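Local coordinates for protein gamma-glutamyltranspeptidase (Ggt) (Helicobacter pylori 26695, PDB 5BPK) that probably cleaves gamma-glutamyl compounds such as glutathione and passes the gamma-glutamyl group to water or an acceptor, as an Ntn-hydrolase, at residues G269-G273 with M296-L301; Q291-E297 with L343-A349. Residue numbers count along the deposited sequence, not the author numbering.

Overall arrangement
Following the chain from the N terminus, strand 262-271 comes first and turns at 272-273 into strand 274-278; helix 285-296 follows. Contact 1 closes this excursion by bringing the strand end and hairpin turn at 269-273 onto the loop 296-301 that leaves the helix. Contact 2 starts inside that loop closure, at 291-297, and reaches past helix 309-329 to 343-349, so the two closures cross rather than nest. Their centres lie about 9 Å apart and they share Met296 and Glu297. Glu297 serves both, giving OE2 to the turn and OE1 to Lys346, whose NZ also meets Ser270 O at 2.7 Å. The end of strand 262-271, helix 285-296 and helix 346-354 are thereby tied together.

Contact 1 of 2, residues G269-G273 with M296-L301; sequences GSYRG and MENADL. With EDO (1,2-ethanediol), chain J.
Residues 269-271 run extended, then Arg272 (phi/psi 50/44) and Gly273 (91/-3) both take left-handed conformations, the angles of a type I' turn. A CB on Gly273 would jam against the preceding carbonyl oxygen. Facing them, Met296 to Ala299 form a type I turn, with Tyr271 and Glu297 the nearest pair (CA-CA 6.5 Å). Glu297, chi1 and chi2 both t, stretches back along the Tyr271 ring, CB 3.9 Å from Tyr271 CE1, so that OE2 accepts from Arg272 N at 2.8 Å, almost linearly. A water bridges Glu297 OE2 and Ser270 OG, 2.7 Å from each. Arg272 (m, t, t, chi4 -80°) reaches the other way and lays a guanidinium face over Glu297 CA. Arg272 NH2 donates to Ala299 O at 2.8 Å and weakly to Met296 O at 3.1 Å, while its NH1 bonds weakly to Glu297 O at 3.1 Å. Tyr271 (chi1 t) brings OH 3.7 Å from Leu301 CD1 and 3.1 Å from Arg272 NH2, a hydrogen bond. Asp110 of the partner chain makes a salt bridge with Arg272 NE and a hydrogen bond with Tyr271 OH. The arrangement is a two-residue beta-hairpin turn whose arginine gathers the carbonyls where helix 285-296 runs out.

Contact 2 of 2, residues Q291-E297 with L343-A349; sequences QILNVME and LINKAYA
Helical residues 291-296 present Gln291, Asn294 and Val295 to a chain that leaves one helix and starts another. The backbones come close, CA to CA 4.9 Å for Gln291 and Ile344 and 4.7 Å for Val295 and Ala349. Leu343 is still helical, and its O lies 3.5 Å from Gln291 CG. Ile344 (-97/6) breaks the helix and turns the end of its side chain away, but its O takes a weak bond from Asn294 ND2 at 2.9 Å. Asn345, extended at -68/128, is the N-cap of helix 346-354: its OD1 accepts from Tyr348 N at 3.1 Å and weakly from Ala347 N at 2.8 Å. A water knits the break, taking a bond from Asn294 ND2 (2.9 Å) and donating to Leu343 O (2.7 Å) and Asn345 O (2.8 Å). Lys346 (m, t, t, m) curls its NZ to Asn294 OD1 and Glu297 OE1, 2.8 Å from each, the latter a salt bridge; Ser270 O, at the end of strand 262-271, is its strongest partner. Tyr348 CE2 comes 3.5 Å from Gln291 NE2, and both Tyr348 OH and Gln291 NE2 bond to Asp325, while Gln291 OE1 is hydrogen-bonded to His288. Ala349 CB fits tightly, 3.3 Å from Asn294 CB and 4.0 Å from Val295 CG2. Helix 309-329 packs against Gln291 and Val295, strand 262-271 meets Leu293 and Glu297, and Leu102 of the partner chain touches Ile292 and Leu293.

Contact 1 of 2, residues G269-G273 with M296-L301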
ATOM      1  N   GLY A 269      -3.142 -12.918 -13.322  1.00 12.11           N
ATOM      2  CA  GLY A 269      -4.396 -13.095 -14.038  1.00 12.59           C
ATOM      3  C   GLY A 269      -4.355 -12.460 -15.408  1.00 13.03           C
ATOM      4  O   GLY A 269      -3.314 -11.990 -15.858  1.00 13.79           O
ATOM      5  N   SER A 270      -5.497 -12.482 -16.080  1.00 13.96           N
ATOM      6  CA  SER A 270      -5.639 -11.860 -17.391  1.00 15.30           C
ATOM      7  C   SER A 270      -6.922 -11.043 -17.438  1.00 13.44           C
ATOM      8  O   SER A 270      -7.936 -11.400 -16.812  1.00 14.09           O
ATOM      9  CB  SER A 270      -5.656 -12.914 -18.504  1.00 15.49           C
ATOM     10  OG  SER A 270      -6.757 -13.805 -18.368  1.00 17.47           O
ATOM     11  N   TYR A 271      -6.856  -9.939 -18.175  1.00 13.12           N
ATOM     12  CA  TYR A 271      -8.011  -9.094 -18.418  1.00 12.86           C
ATOM     13  C   TYR A 271      -7.934  -8.558 -19.848  1.00 13.51           C
ATOM     14  O   TYR A 271      -7.067  -7.748 -20.175  1.00 13.58           O
ATOM     15  CB  TYR A 271      -8.058  -7.956 -17.406  1.00 13.51           C
ATOM     16  CG  TYR A 271      -9.309  -7.115 -17.444  1.00 10.73           C
ATOM     17  CD1 TYR A 271     -10.542  -7.649 -17.092  1.00 12.26           C
ATOM     18  CD2 TYR A 271      -9.251  -5.766 -17.774  1.00 13.59           C
ATOM     19  CE1 TYR A 271     -11.686  -6.872 -17.105  1.00 11.96           C
ATOM     20  CE2 TYR A 271     -10.374  -4.984 -17.772  1.00 11.90           C
ATOM     21  CZ  TYR A 271     -11.600  -5.539 -17.429  1.00 11.29           C
ATOM     22  OH  TYR A 271     -12.742  -4.768 -17.430  1.00 14.47           O
ATOM     23  N   ARG A 272      -8.830  -9.044 -20.697  1.00 14.79           N
ATOM     24  CA  ARG A 272      -8.941  -8.568 -22.087  1.00 15.52           C
ATOM     25  C   ARG A 272      -7.617  -8.530 -22.849  1.00 16.60           C
ATOM     26  O   ARG A 272      -7.321  -7.562 -23.553  1.00 18.01           O
ATOM     27  CB  ARG A 272      -9.636  -7.197 -22.124  1.00 15.00           C
ATOM     28  CG  ARG A 272     -10.932  -7.165 -21.298  1.00 14.24           C
ATOM     29  CD  ARG A 272     -11.796  -5.978 -21.655  1.00 15.04           C
ATOM     30  NE  ARG A 272     -12.774  -5.698 -20.620  1.00 14.37           N
ATOM     31  CZ  ARG A 272     -13.929  -6.332 -20.446  1.00 14.15           C
ATOM     32  NH1 ARG A 272     -14.315  -7.306 -21.268  1.00 16.56           N
ATOM     33  NH2 ARG A 272     -14.719  -5.976 -19.439  1.00 13.56           N
ATOM     34  N   GLY A 273      -6.823  -9.586 -22.698  1.00 16.61           N
ATOM     35  CA  GLY A 273      -5.574  -9.721 -23.439  1.00 17.54           C
ATOM     36  C   GLY A 273      -4.337  -9.165 -22.750  1.00 16.51           C
ATOM     37  O   GLY A 273      -3.236  -9.267 -23.295  1.00 20.74           O
ATOM     38  N   MET A 296     -15.879  -8.536 -14.058  1.00 13.66           N
ATOM     39  CA  MET A 296     -16.118  -7.438 -14.996  1.00 12.73           C
ATOM     40  C   MET A 296     -15.875  -7.844 -16.460  1.00 14.66           C
ATOM     41  O   MET A 296     -16.538  -7.334 -17.377  1.00 14.37           O
ATOM     42  CB  MET A 296     -15.206  -6.262 -14.643  1.00 13.70           C
ATOM     43  CG  MET A 296     -15.590  -5.576 -13.333  1.00 12.98           C
ATOM     44  SD  MET A 296     -14.342  -4.444 -12.683  1.00 13.61           S
ATOM     45  CE  MET A 296     -14.029  -3.384 -14.109  1.00 14.79           C
ATOM     46  N   GLU A 297     -14.927  -8.756 -16.669  1.00 12.88           N
ATOM     47  CA  GLU A 297     -14.545  -9.203 -18.020  1.00 11.29           C
ATOM     48  C   GLU A 297     -15.727  -9.805 -18.789  1.00 13.04           C
ATOM     49  O   GLU A 297     -15.724  -9.825 -20.035  1.00 16.47           O
ATOM     50  CB  GLU A 297     -13.397 -10.219 -17.949  1.00 12.54           C
ATOM     51  CG  GLU A 297     -12.633 -10.375 -19.248  1.00 13.30           C
ATOM     52  CD  GLU A 297     -11.484 -11.390 -19.158  1.00 14.50           C
ATOM     53  OE1 GLU A 297     -11.606 -12.425 -18.457  1.00 17.68           O
ATOM     54  OE2 GLU A 297     -10.461 -11.166 -19.827  1.00 16.27           O
ATOM     55  N   ASN A 298     -16.720 -10.302 -18.057  1.00 13.48           N
ATOM     56  CA  ASN A 298     -17.916 -10.873 -18.677  1.00 13.64           C
ATOM     57  C   ASN A 298     -18.840  -9.863 -19.348  1.00 15.12           C
ATOM     58  O   ASN A 298     -19.763 -10.254 -20.077  1.00 16.94           O
ATOM     59  CB  ASN A 298     -18.693 -11.698 -17.656  1.00 13.55           C
ATOM     60  CG  ASN A 298     -17.970 -12.973 -17.279  1.00 16.53           C
ATOM     61  OD1 ASN A 298     -17.998 -13.960 -18.026  1.00 19.29           O
ATOM     62  ND2 ASN A 298     -17.296 -12.958 -16.122  1.00 15.02           N
ATOM     63  N   ALA A 299     -18.597  -8.580 -19.112  1.00 16.21           N
ATOM     64  CA  ALA A 299     -19.374  -7.521 -19.729  1.00 15.52           C
ATOM     65  C   ALA A 299     -18.496  -6.712 -20.688  1.00 16.52           C
ATOM     66  O   ALA A 299     -17.300  -6.551 -20.452  1.00 15.97           O
ATOM     67  CB  ALA A 299     -19.959  -6.615 -18.645  1.00 16.63           C
ATOM     68  N   ASP A 300     -19.089  -6.200 -21.763  1.00 15.65           N
ATOM     69  CA  ASP A 300     -18.409  -5.229 -22.622  1.00 16.26           C
ATOM     70  C   ASP A 300     -18.572  -3.845 -21.997  1.00 15.12           C
ATOM     71  O   ASP A 300     -19.474  -3.089 -22.339  1.00 16.54           O
ATOM     72  CB  ASP A 300     -18.977  -5.254 -24.044  1.00 16.27           C
ATOM     73  CG  ASP A 300     -18.268  -4.278 -24.978  1.00 19.61           C
ATOM     74  OD1 ASP A 300     -17.249  -3.676 -24.570  1.00 19.83           O
ATOM     75  OD2 ASP A 300     -18.723  -4.122 -26.131  1.00 25.00           O
ATOM     76  N   LEU A 301     -17.683  -3.512 -21.073  1.00 13.35           N
ATOM     77  CA  LEU A 301     -17.784  -2.235 -20.381  1.00 14.09           C
ATOM     78  C   LEU A 301     -17.551  -1.057 -21.335  1.00 11.96           C
ATOM     79  O   LEU A 301     -18.179  -0.006 -21.187  1.00 13.43           O
ATOM     80  CB  LEU A 301     -16.820  -2.177 -19.202  1.00 12.81           C
ATOM     81  CG  LEU A 301     -16.997  -3.217 -18.097  1.00 13.97           C
ATOM     82  CD1 LEU A 301     -15.931  -2.961 -17.055  1.00 14.91           C
ATOM     83  CD2 LEU A 301     -18.388  -3.211 -17.453  1.00 15.28           C
TER
HETATM   84  C1  EDO J 406      -3.133  -7.657 -26.417  1.00 48.19           C
HETATM   85  O1  EDO J 406      -1.884  -7.116 -26.865  1.00 51.14           O
HETATM   86  C2  EDO J 406      -3.854  -6.636 -25.542  1.00 46.98           C
HETATM   87  O2  EDO J 406      -5.235  -6.562 -25.913  1.00 45.03           O
HETATM   88  O   HOH W   1      -8.715 -13.151 -20.118  1.00 20.86           O

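Contact 2 of 2, residues Q291-E297 with L343-A349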
ATOM      1  N   GLN A 291      -9.824 -11.139  -9.148  1.00 10.57           N
ATOM      2  CA  GLN A 291     -11.195 -11.631  -8.996  1.00 10.64           C
ATOM      3  C   GLN A 291     -12.228 -10.640  -9.555  1.00 10.87           C
ATOM      4  O   GLN A 291     -13.113 -11.024 -10.325  1.00 10.79           O
ATOM      5  CB  GLN A 291     -11.482 -11.914  -7.507  1.00 10.70           C
ATOM      6  CG  GLN A 291     -12.892 -12.418  -7.192  1.00 11.59           C
ATOM      7  CD  GLN A 291     -13.110 -12.657  -5.701  1.00 11.66           C
ATOM      8  OE1 GLN A 291     -12.251 -12.342  -4.869  1.00 13.02           O
ATOM      9  NE2 GLN A 291     -14.272 -13.190  -5.359  1.00 12.07           N
ATOM     10  N   ILE A 292     -12.115  -9.372  -9.168  1.00  9.26           N
ATOM     11  CA  ILE A 292     -13.111  -8.355  -9.540  1.00 10.26           C
ATOM     12  C   ILE A 292     -13.026  -8.064 -11.051  1.00 10.58           C
ATOM     13  O   ILE A 292     -14.042  -8.004 -11.750  1.00 10.89           O
ATOM     14  CB  ILE A 292     -12.952  -7.072  -8.693  1.00 11.39           C
ATOM     15  CG1 ILE A 292     -13.285  -7.354  -7.224  1.00 10.29           C
ATOM     16  CG2 ILE A 292     -13.864  -5.976  -9.196  1.00 11.31           C
ATOM     17  CD1 ILE A 292     -12.700  -6.335  -6.254  1.00 13.94           C
ATOM     18  N   LEU A 293     -11.815  -7.905 -11.557  1.00 12.12           N
ATOM     19  CA  LEU A 293     -11.594  -7.816 -13.003  1.00 11.70           C
ATOM     20  C   LEU A 293     -12.177  -9.016 -13.759  1.00 11.61           C
ATOM     21  O   LEU A 293     -12.784  -8.846 -14.823  1.00 12.12           O
ATOM     22  CB  LEU A 293     -10.100  -7.660 -13.321  1.00 11.36           C
ATOM     23  CG  LEU A 293      -9.507  -6.269 -13.030  1.00 10.64           C
ATOM     24  CD1 LEU A 293      -7.995  -6.240 -13.207  1.00 13.23           C
ATOM     25  CD2 LEU A 293     -10.152  -5.164 -13.889  1.00 13.19           C
ATOM     26  N   ASN A 294     -11.981 -10.224 -13.232  1.00 10.95           N
ATOM     27  CA  ASN A 294     -12.541 -11.420 -13.855  1.00 12.04           C
ATOM     28  C   ASN A 294     -14.046 -11.315 -13.988  1.00 11.68           C
ATOM     29  O   ASN A 294     -14.588 -11.715 -15.012  1.00 14.26           O
ATOM     30  CB  ASN A 294     -12.233 -12.718 -13.093  1.00 12.18           C
ATOM     31  CG  ASN A 294     -10.791 -13.178 -13.215  1.00 12.68           C
ATOM     32  OD1 ASN A 294     -10.064 -12.803 -14.133  1.00 13.53           O
ATOM     33  ND2 ASN A 294     -10.389 -14.059 -12.293  1.00 11.93           N
ATOM     34  N   VAL A 295     -14.724 -10.842 -12.938  1.00 12.15           N
ATOM     35  CA  VAL A 295     -16.183 -10.696 -12.992  1.00 11.78           C
ATOM     36  C   VAL A 295     -16.543  -9.688 -14.091  1.00 11.38           C
ATOM     37  O   VAL A 295     -17.389  -9.959 -14.951  1.00 13.43           O
ATOM     38  CB  VAL A 295     -16.801 -10.247 -11.631  1.00 10.72           C
ATOM     39  CG1 VAL A 295     -18.316 -10.041 -11.754  1.00 14.70           C
ATOM     40  CG2 VAL A 295     -16.509 -11.260 -10.539  1.00 10.11           C
ATOM     41  N   MET A 296     -15.879  -8.536 -14.058  1.00 13.66           N
ATOM     42  CA  MET A 296     -16.118  -7.438 -14.996  1.00 12.73           C
ATOM     43  C   MET A 296     -15.875  -7.844 -16.460  1.00 14.66           C
ATOM     44  O   MET A 296     -16.538  -7.334 -17.377  1.00 14.37           O
ATOM     45  CB  MET A 296     -15.206  -6.262 -14.643  1.00 13.70           C
ATOM     46  CG  MET A 296     -15.590  -5.576 -13.333  1.00 12.98           C
ATOM     47  SD  MET A 296     -14.342  -4.444 -12.683  1.00 13.61           S
ATOM     48  CE  MET A 296     -14.029  -3.384 -14.109  1.00 14.79           C
ATOM     49  N   GLU A 297     -14.927  -8.756 -16.669  1.00 12.88           N
ATOM     50  CA  GLU A 297     -14.545  -9.203 -18.020  1.00 11.29           C
ATOM     51  C   GLU A 297     -15.727  -9.805 -18.789  1.00 13.04           C
ATOM     52  O   GLU A 297     -15.724  -9.825 -20.035  1.00 16.47           O
ATOM     53  CB  GLU A 297     -13.397 -10.219 -17.949  1.00 12.54           C
ATOM     54  CG  GLU A 297     -12.633 -10.375 -19.248  1.00 13.30           C
ATOM     55  CD  GLU A 297     -11.484 -11.390 -19.158  1.00 14.50           C
ATOM     56  OE1 GLU A 297     -11.606 -12.425 -18.457  1.00 17.68           O
ATOM     57  OE2 GLU A 297     -10.461 -11.166 -19.827  1.00 16.27           O
ATOM     58  N   LEU A 343     -10.257 -18.399  -5.910  1.00 12.58           N
ATOM     59  CA  LEU A 343     -10.767 -17.032  -5.942  1.00 11.94           C
ATOM     60  C   LEU A 343     -10.501 -16.320  -7.278  1.00 11.44           C
ATOM     61  O   LEU A 343     -11.299 -15.478  -7.684  1.00 11.80           O
ATOM     62  CB  LEU A 343     -10.204 -16.212  -4.766  1.00 12.56           C
ATOM     63  CG  LEU A 343     -10.693 -16.617  -3.366  1.00 12.30           C
ATOM     64  CD1 LEU A 343      -9.882 -15.899  -2.309  1.00 14.45           C
ATOM     65  CD2 LEU A 343     -12.216 -16.363  -3.170  1.00 12.29           C
ATOM     66  N   ILE A 344      -9.398 -16.660  -7.948  1.00 13.25           N
ATOM     67  CA  ILE A 344      -9.058 -16.041  -9.235  1.00 13.26           C
ATOM     68  C   ILE A 344      -9.482 -16.888 -10.430  1.00 13.63           C
ATOM     69  O   ILE A 344      -9.164 -16.554 -11.571  1.00 14.04           O
ATOM     70  CB  ILE A 344      -7.548 -15.641  -9.347  1.00 12.11           C
ATOM     71  CG1 ILE A 344      -6.606 -16.864  -9.406  1.00 13.25           C
ATOM     72  CG2 ILE A 344      -7.168 -14.727  -8.194  1.00 12.44           C
ATOM     73  CD1 ILE A 344      -5.127 -16.509  -9.592  1.00 16.10           C
ATOM     74  N   ASN A 345     -10.190 -17.985 -10.169  1.00 14.63           N
ATOM     75  CA  ASN A 345     -10.696 -18.850 -11.243  1.00 15.43           C
ATOM     76  C   ASN A 345     -11.774 -18.119 -12.036  1.00 14.61           C
ATOM     77  O   ASN A 345     -12.729 -17.621 -11.466  1.00 14.13           O
ATOM     78  CB  ASN A 345     -11.267 -20.135 -10.635  1.00 16.56           C
ATOM     79  CG  ASN A 345     -11.765 -21.112 -11.670  1.00 22.01           C
ATOM     80  OD1 ASN A 345     -12.914 -21.038 -12.097  1.00 28.03           O
ATOM     81  ND2 ASN A 345     -10.925 -22.067 -12.035  1.00 25.48           N
ATOM     82  N   LYS A 346     -11.623 -18.070 -13.358  1.00 15.18           N
ATOM     83  CA  LYS A 346     -12.604 -17.380 -14.187  1.00 14.90           C
ATOM     84  C   LYS A 346     -13.999 -18.016 -14.162  1.00 14.15           C
ATOM     85  O   LYS A 346     -14.974 -17.306 -14.339  1.00 15.14           O
ATOM     86  CB  LYS A 346     -12.098 -17.198 -15.615  1.00 14.26           C
ATOM     87  CG  LYS A 346     -10.950 -16.174 -15.710  1.00 14.08           C
ATOM     88  CD  LYS A 346     -10.562 -15.878 -17.138  1.00 15.45           C
ATOM     89  CE  LYS A 346      -9.361 -14.959 -17.201  1.00 13.59           C
ATOM     90  NZ  LYS A 346      -9.642 -13.537 -16.849  1.00 13.92           N
ATOM     91  N   ALA A 347     -14.098 -19.325 -13.907  1.00 15.23           N
ATOM     92  CA  ALA A 347     -15.406 -19.979 -13.768  1.00 15.67           C
ATOM     93  C   ALA A 347     -16.154 -19.487 -12.521  1.00 14.45           C
ATOM     94  O   ALA A 347     -17.376 -19.320 -12.543  1.00 16.98           O
ATOM     95  CB  ALA A 347     -15.261 -21.519 -13.751  1.00 18.03           C
ATOM     96  N   TYR A 348     -15.429 -19.273 -11.429  1.00 14.35           N
ATOM     97  CA  TYR A 348     -16.019 -18.688 -10.226  1.00 12.54           C
ATOM     98  C   TYR A 348     -16.517 -17.266 -10.502  1.00 13.09           C
ATOM     99  O   TYR A 348     -17.605 -16.874 -10.072  1.00 15.46           O
ATOM    100  CB  TYR A 348     -14.980 -18.695  -9.083  1.00 13.45           C
ATOM    101  CG  TYR A 348     -15.460 -18.063  -7.783  1.00 13.46           C
ATOM    102  CD1 TYR A 348     -16.680 -18.424  -7.216  1.00 15.50           C
ATOM    103  CD2 TYR A 348     -14.689 -17.117  -7.120  1.00 12.02           C
ATOM    104  CE1 TYR A 348     -17.115 -17.852  -6.042  1.00 16.94           C
ATOM    105  CE2 TYR A 348     -15.115 -16.539  -5.929  1.00 12.71           C
ATOM    106  CZ  TYR A 348     -16.324 -16.905  -5.396  1.00 13.96           C
ATOM    107  OH  TYR A 348     -16.770 -16.338  -4.234  1.00 15.94           O
ATOM    108  N   ALA A 349     -15.695 -16.488 -11.198  1.00 14.28           N
ATOM    109  CA  ALA A 349     -16.061 -15.123 -11.568  1.00 12.59           C
ATOM    110  C   ALA A 349     -17.316 -15.107 -12.440  1.00 15.05           C
ATOM    111  O   ALA A 349     -18.165 -14.227 -12.299  1.00 16.29           O
ATOM    112  CB  ALA A 349     -14.909 -14.435 -12.290  1.00 14.64           C
TER
HETATM  113  O   HOH W   2     -12.193 -15.110 -10.255  1.00 13.50           O
HETATM  114  O   HOH W   1      -8.715 -13.151 -20.118  1.00 20.86           O